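Local coordinates for protein haloacid dehalogenase-like hydrolase (Klebsiella pneumoniae subsp. pneumoniae, PDB 3PGV) that binds calcium in the crystal and probably acts as a magnesium-dependent phosphatase of the Cof family within the haloacid dehalogenase superfamily, at residues K165-L176 with F195-M204. Sequence-based numbering, arbitrary orientation.
Sequences KVFFTCEDHEHL and FSTLTCLEVM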
loop_
_atom_site.group_PDB
_atom_site.type_symbol
_atom_site.label_atom_id
_atom_site.label_comp_id
_atom_site.label_asym_id
_atom_site.label_seq_id
_atom_site.Cartn_x
_atom_site.Cartn_y
_atom_site.Cartn_z
ATOM N N LYS A 165 -11.004 -1.454 -0.329
ATOM C CA LYS A 165 -10.505 -2.358 0.697
ATOM C C LYS A 165 -11.296 -2.297 1.989
ATOM O O LYS A 165 -11.937 -1.295 2.284
ATOM C CB LYS A 165 -9.002 -2.141 0.973
ATOM C CG LYS A 165 -8.670 -0.852 1.679
ATOM C CD LYS A 165 -7.199 -0.825 2.051
ATOM C CE LYS A 165 -6.865 0.314 2.963
ATOM N NZ LYS A 165 -5.441 0.317 3.339
ATOM N N VAL A 166 -11.259 -3.394 2.749
ATOM C CA VAL A 166 -11.767 -3.454 4.110
ATOM C C VAL A 166 -10.572 -3.787 5.002
ATOM O O VAL A 166 -9.744 -4.623 4.621
ATOM C CB VAL A 166 -12.912 -4.508 4.274
ATOM C CG1 VAL A 166 -13.354 -4.619 5.747
ATOM C CG2 VAL A 166 -14.098 -4.177 3.373
ATOM N N PHE A 167 -10.410 -3.079 6.122
ATOM C CA PHE A 167 -9.290 -3.362 7.026
ATOM C C PHE A 167 -9.699 -3.442 8.474
ATOM O O PHE A 167 -10.536 -2.675 8.933
ATOM C CB PHE A 167 -8.111 -2.401 6.804
ATOM C CG PHE A 167 -8.424 -0.922 6.912
ATOM C CD1 PHE A 167 -9.040 -0.247 5.861
ATOM C CD2 PHE A 167 -7.967 -0.177 7.992
ATOM C CE1 PHE A 167 -9.273 1.127 5.934
ATOM C CE2 PHE A 167 -8.182 1.198 8.055
ATOM C CZ PHE A 167 -8.828 1.843 7.022
ATOM N N PHE A 168 -9.164 -4.431 9.174
ATOM C CA PHE A 168 -9.502 -4.710 10.555
ATOM C C PHE A 168 -8.398 -4.256 11.463
ATOM O O PHE A 168 -7.253 -4.697 11.310
ATOM C CB PHE A 168 -9.785 -6.213 10.736
ATOM C CG PHE A 168 -10.832 -6.733 9.772
ATOM C CD1 PHE A 168 -12.187 -6.625 10.067
ATOM C CD2 PHE A 168 -10.462 -7.274 8.541
ATOM C CE1 PHE A 168 -13.154 -7.060 9.155
ATOM C CE2 PHE A 168 -11.429 -7.705 7.630
ATOM C CZ PHE A 168 -12.769 -7.603 7.945
ATOM N N THR A 169 -8.701 -3.287 12.352
ATOM C CA THR A 169 -7.711 -2.760 13.299
ATOM C C THR A 169 -7.928 -3.347 14.682
ATOM O O THR A 169 -9.067 -3.462 15.132
ATOM C CB THR A 169 -7.680 -1.212 13.282
ATOM O OG1 THR A 169 -8.981 -0.717 13.575
ATOM C CG2 THR A 169 -7.200 -0.643 11.928
ATOM N N CYS A 170 -6.843 -3.798 15.317
ATOM C CA CYS A 170 -6.862 -4.445 16.628
ATOM C C CYS A 170 -5.471 -4.311 17.263
ATOM O O CYS A 170 -4.490 -4.675 16.637
ATOM C CB CYS A 170 -7.275 -5.913 16.490
ATOM S SG CYS A 170 -7.216 -6.856 18.036
ATOM N N GLU A 171 -5.393 -3.810 18.509
ATOM C CA GLU A 171 -4.122 -3.657 19.228
ATOM C C GLU A 171 -3.423 -5.008 19.444
ATOM O O GLU A 171 -2.192 -5.073 19.462
ATOM C CB GLU A 171 -4.347 -2.947 20.578
ATOM C CG GLU A 171 -4.774 -1.491 20.425
ATOM C CD GLU A 171 -5.104 -0.772 21.720
ATOM O OE1 GLU A 171 -6.010 -1.240 22.450
ATOM O OE2 GLU A 171 -4.517 0.308 21.961
ATOM N N ASP A 172 -4.212 -6.088 19.598
ATOM C CA ASP A 172 -3.684 -7.438 19.808
ATOM C C ASP A 172 -3.446 -8.121 18.445
ATOM O O ASP A 172 -4.395 -8.589 17.813
ATOM C CB ASP A 172 -4.659 -8.258 20.685
ATOM C CG ASP A 172 -4.183 -9.658 21.075
ATOM O OD1 ASP A 172 -3.145 -10.106 20.539
ATOM O OD2 ASP A 172 -4.888 -10.326 21.874
ATOM N N HIS A 173 -2.172 -8.127 17.976
ATOM C CA HIS A 173 -1.775 -8.736 16.707
ATOM C C HIS A 173 -2.162 -10.209 16.635
ATOM O O HIS A 173 -2.676 -10.657 15.608
ATOM C CB HIS A 173 -0.261 -8.586 16.476
ATOM C CG HIS A 173 0.246 -9.405 15.324
ATOM N ND1 HIS A 173 -0.119 -9.118 14.020
ATOM C CD2 HIS A 173 1.045 -10.493 15.324
ATOM C CE1 HIS A 173 0.458 -10.047 13.273
ATOM N NE2 HIS A 173 1.176 -10.888 14.007
ATOM N N GLU A 174 -1.886 -10.969 17.716
ATOM C CA GLU A 174 -2.174 -12.393 17.788
ATOM C C GLU A 174 -3.663 -12.684 17.579
ATOM O O GLU A 174 -4.008 -13.749 17.084
ATOM C CB GLU A 174 -1.690 -12.986 19.132
ATOM C CG GLU A 174 -0.179 -13.198 19.231
ATOM C CD GLU A 174 0.692 -11.945 19.241
ATOM O OE1 GLU A 174 0.242 -10.891 19.755
ATOM O OE2 GLU A 174 1.858 -12.049 18.803
ATOM N N HIS A 175 -4.542 -11.735 17.957
ATOM C CA HIS A 175 -5.987 -11.898 17.799
ATOM C C HIS A 175 -6.417 -11.805 16.310
ATOM O O HIS A 175 -7.416 -12.417 15.926
ATOM C CB HIS A 175 -6.739 -10.869 18.657
ATOM C CG HIS A 175 -8.219 -11.072 18.677
ATOM N ND1 HIS A 175 -8.797 -12.110 19.391
ATOM C CD2 HIS A 175 -9.195 -10.341 18.104
ATOM C CE1 HIS A 175 -10.099 -12.002 19.190
ATOM N NE2 HIS A 175 -10.391 -10.944 18.444
ATOM N N LEU A 176 -5.624 -11.081 15.474
ATOM C CA LEU A 176 -5.903 -10.923 14.039
ATOM C C LEU A 176 -5.468 -12.131 13.215
ATOM O O LEU A 176 -6.041 -12.381 12.149
ATOM C CB LEU A 176 -5.234 -9.643 13.485
ATOM C CG LEU A 176 -5.843 -8.308 13.940
ATOM C CD1 LEU A 176 -5.014 -7.130 13.436
ATOM C CD2 LEU A 176 -7.286 -8.180 13.483
ATOM N N PHE A 195 -1.548 -8.209 6.033
ATOM C CA PHE A 195 -1.272 -7.265 7.114
ATOM C C PHE A 195 -0.488 -6.084 6.528
ATOM O O PHE A 195 0.308 -6.278 5.618
ATOM C CB PHE A 195 -0.414 -7.925 8.216
ATOM C CG PHE A 195 -1.171 -8.754 9.223
ATOM C CD1 PHE A 195 -1.720 -8.167 10.359
ATOM C CD2 PHE A 195 -1.248 -10.134 9.093
ATOM C CE1 PHE A 195 -2.378 -8.935 11.306
ATOM C CE2 PHE A 195 -1.910 -10.899 10.041
ATOM C CZ PHE A 195 -2.473 -10.298 11.141
ATOM N N SER A 196 -0.689 -4.885 7.052
ATOM C CA SER A 196 0.191 -3.758 6.752
ATOM C C SER A 196 1.076 -3.568 7.994
ATOM O O SER A 196 2.189 -4.094 8.027
ATOM C CB SER A 196 -0.616 -2.497 6.425
ATOM O OG SER A 196 -1.577 -2.209 7.425
ATOM N N THR A 197 0.493 -3.054 9.089
ATOM C CA THR A 197 1.151 -3.067 10.388
ATOM C C THR A 197 0.718 -4.355 11.103
ATOM O O THR A 197 -0.101 -5.093 10.563
ATOM C CB THR A 197 0.775 -1.813 11.201
ATOM O OG1 THR A 197 -0.622 -1.852 11.515
ATOM C CG2 THR A 197 1.137 -0.510 10.481
ATOM N N LEU A 198 1.231 -4.615 12.315
ATOM C CA LEU A 198 0.814 -5.798 13.081
ATOM C C LEU A 198 -0.648 -5.675 13.524
ATOM O O LEU A 198 -1.290 -6.684 13.846
ATOM C CB LEU A 198 1.705 -5.987 14.341
ATOM C CG LEU A 198 3.153 -6.439 14.127
ATOM C CD1 LEU A 198 3.795 -6.779 15.452
ATOM C CD2 LEU A 198 3.225 -7.643 13.234
ATOM N N THR A 199 -1.149 -4.436 13.592
ATOM C CA THR A 199 -2.468 -4.125 14.135
ATOM C C THR A 199 -3.495 -3.835 13.062
ATOM O O THR A 199 -4.609 -3.415 13.386
ATOM C CB THR A 199 -2.357 -2.934 15.093
ATOM O OG1 THR A 199 -1.787 -1.833 14.378
ATOM C CG2 THR A 199 -1.523 -3.256 16.340
ATOM N N CYS A 200 -3.131 -4.019 11.784
ATOM C CA CYS A 200 -4.040 -3.713 10.686
ATOM C C CYS A 200 -4.054 -4.821 9.645
ATOM O O CYS A 200 -3.085 -4.992 8.910
ATOM C CB CYS A 200 -3.699 -2.363 10.068
ATOM S SG CYS A 200 -4.881 -1.804 8.824
ATOM N N LEU A 201 -5.137 -5.615 9.624
ATOM C CA LEU A 201 -5.309 -6.728 8.683
ATOM C C LEU A 201 -6.208 -6.283 7.549
ATOM O O LEU A 201 -7.365 -5.938 7.787
ATOM C CB LEU A 201 -5.918 -7.943 9.419
ATOM C CG LEU A 201 -6.108 -9.224 8.584
ATOM C CD1 LEU A 201 -4.776 -9.692 7.972
ATOM C CD2 LEU A 201 -6.730 -10.315 9.416
ATOM N N GLU A 202 -5.664 -6.229 6.318
ATOM C CA GLU A 202 -6.363 -5.655 5.166
ATOM C C GLU A 202 -6.852 -6.678 4.177
ATOM O O GLU A 202 -6.215 -7.728 3.984
ATOM C CB GLU A 202 -5.481 -4.611 4.469
ATOM C CG GLU A 202 -4.789 -3.684 5.459
ATOM C CD GLU A 202 -4.251 -2.393 4.893
ATOM O OE1 GLU A 202 -4.564 -2.074 3.724
ATOM O OE2 GLU A 202 -3.628 -1.637 5.663
ATOM N N VAL A 203 -7.993 -6.371 3.511
ATOM C CA VAL A 203 -8.569 -7.259 2.501
ATOM C C VAL A 203 -8.862 -6.495 1.241
ATOM O O VAL A 203 -9.634 -5.536 1.264
ATOM C CB VAL A 203 -9.834 -8.028 3.011
ATOM C CG1 VAL A 203 -10.287 -9.064 1.985
ATOM C CG2 VAL A 203 -9.571 -8.690 4.361
HETATM N N MSE A 204 -8.245 -6.913 0.132
HETATM C CA MSE A 204 -8.504 -6.363 -1.195
HETATM C C MSE A 204 -9.055 -7.483 -2.077
HETATM O O MSE A 204 -9.025 -8.650 -1.678
HETATM C CB MSE A 204 -7.202 -5.795 -1.822
HETATM C CG MSE A 204 -6.777 -4.438 -1.265
HETATM SE SE MSE A 204 -6.167 -4.495 0.579
HETATM C CE MSE A 204 -4.720 -5.885 0.442
#
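F168 and L201 face each other as a hydrogen-bonded pair where strand 165-169 runs antiparallel to strand 200-204, two inner strands of the mixed sheet of the cap domain of this Cof-type HAD hydrolase, distinct from the core sheet at whose strand ends the calcium-binding aspartates lie. They are a worked example of how an antiparallel ladder sorts its side chains onto two unlike faces. F168 N reaches L201 O at 2.7 Å, almost straight at 174°, and L201 N returns the bond to F168 O. V166 and V203 repeat the exchange.

On the face of V166, F168, L201 and V203 the packing is close and apolar: V203 CG2 meets the F168 ring at its edge, 3.9 Å from CE2, and helix 173-187 covers this side through M183. L201 CD1 sits over one face of the F195 ring while H173 CE1 lies over the opposite face, nearer the rim, and L176 CB abuts the edge.

The face of F167, T169, C200 and E202 is mixed: C200 SG lies 3.6 Å from F167 CD2, obliquely to the ring, and beside it is a salt bridge. K165, its chain extended beyond CG, brings NZ to 2.6 Å from E202 OE1 to form it, approaching from above the carboxylate plane; G62 O also accepts from this NZ. The second oxygen, E202 OE2, takes a bond from S196 OG, so both carboxylate oxygens are engaged. This acid lies about 9 Å, side chain to side chain, from the calcium ligand D29, consistent with this face being turned to the core domain.

Toward the turn from T197 to C200 the contact opens to solvent. L198 is exposed, yet its CD2 rests over the H173 imidazole, 3.7 Å from the ring centroid. With CG anti to the backbone N (chi1 169°), H173 directs ND1 to a lone pair of L198 O, 2.7 Å away and close to the imidazole plane.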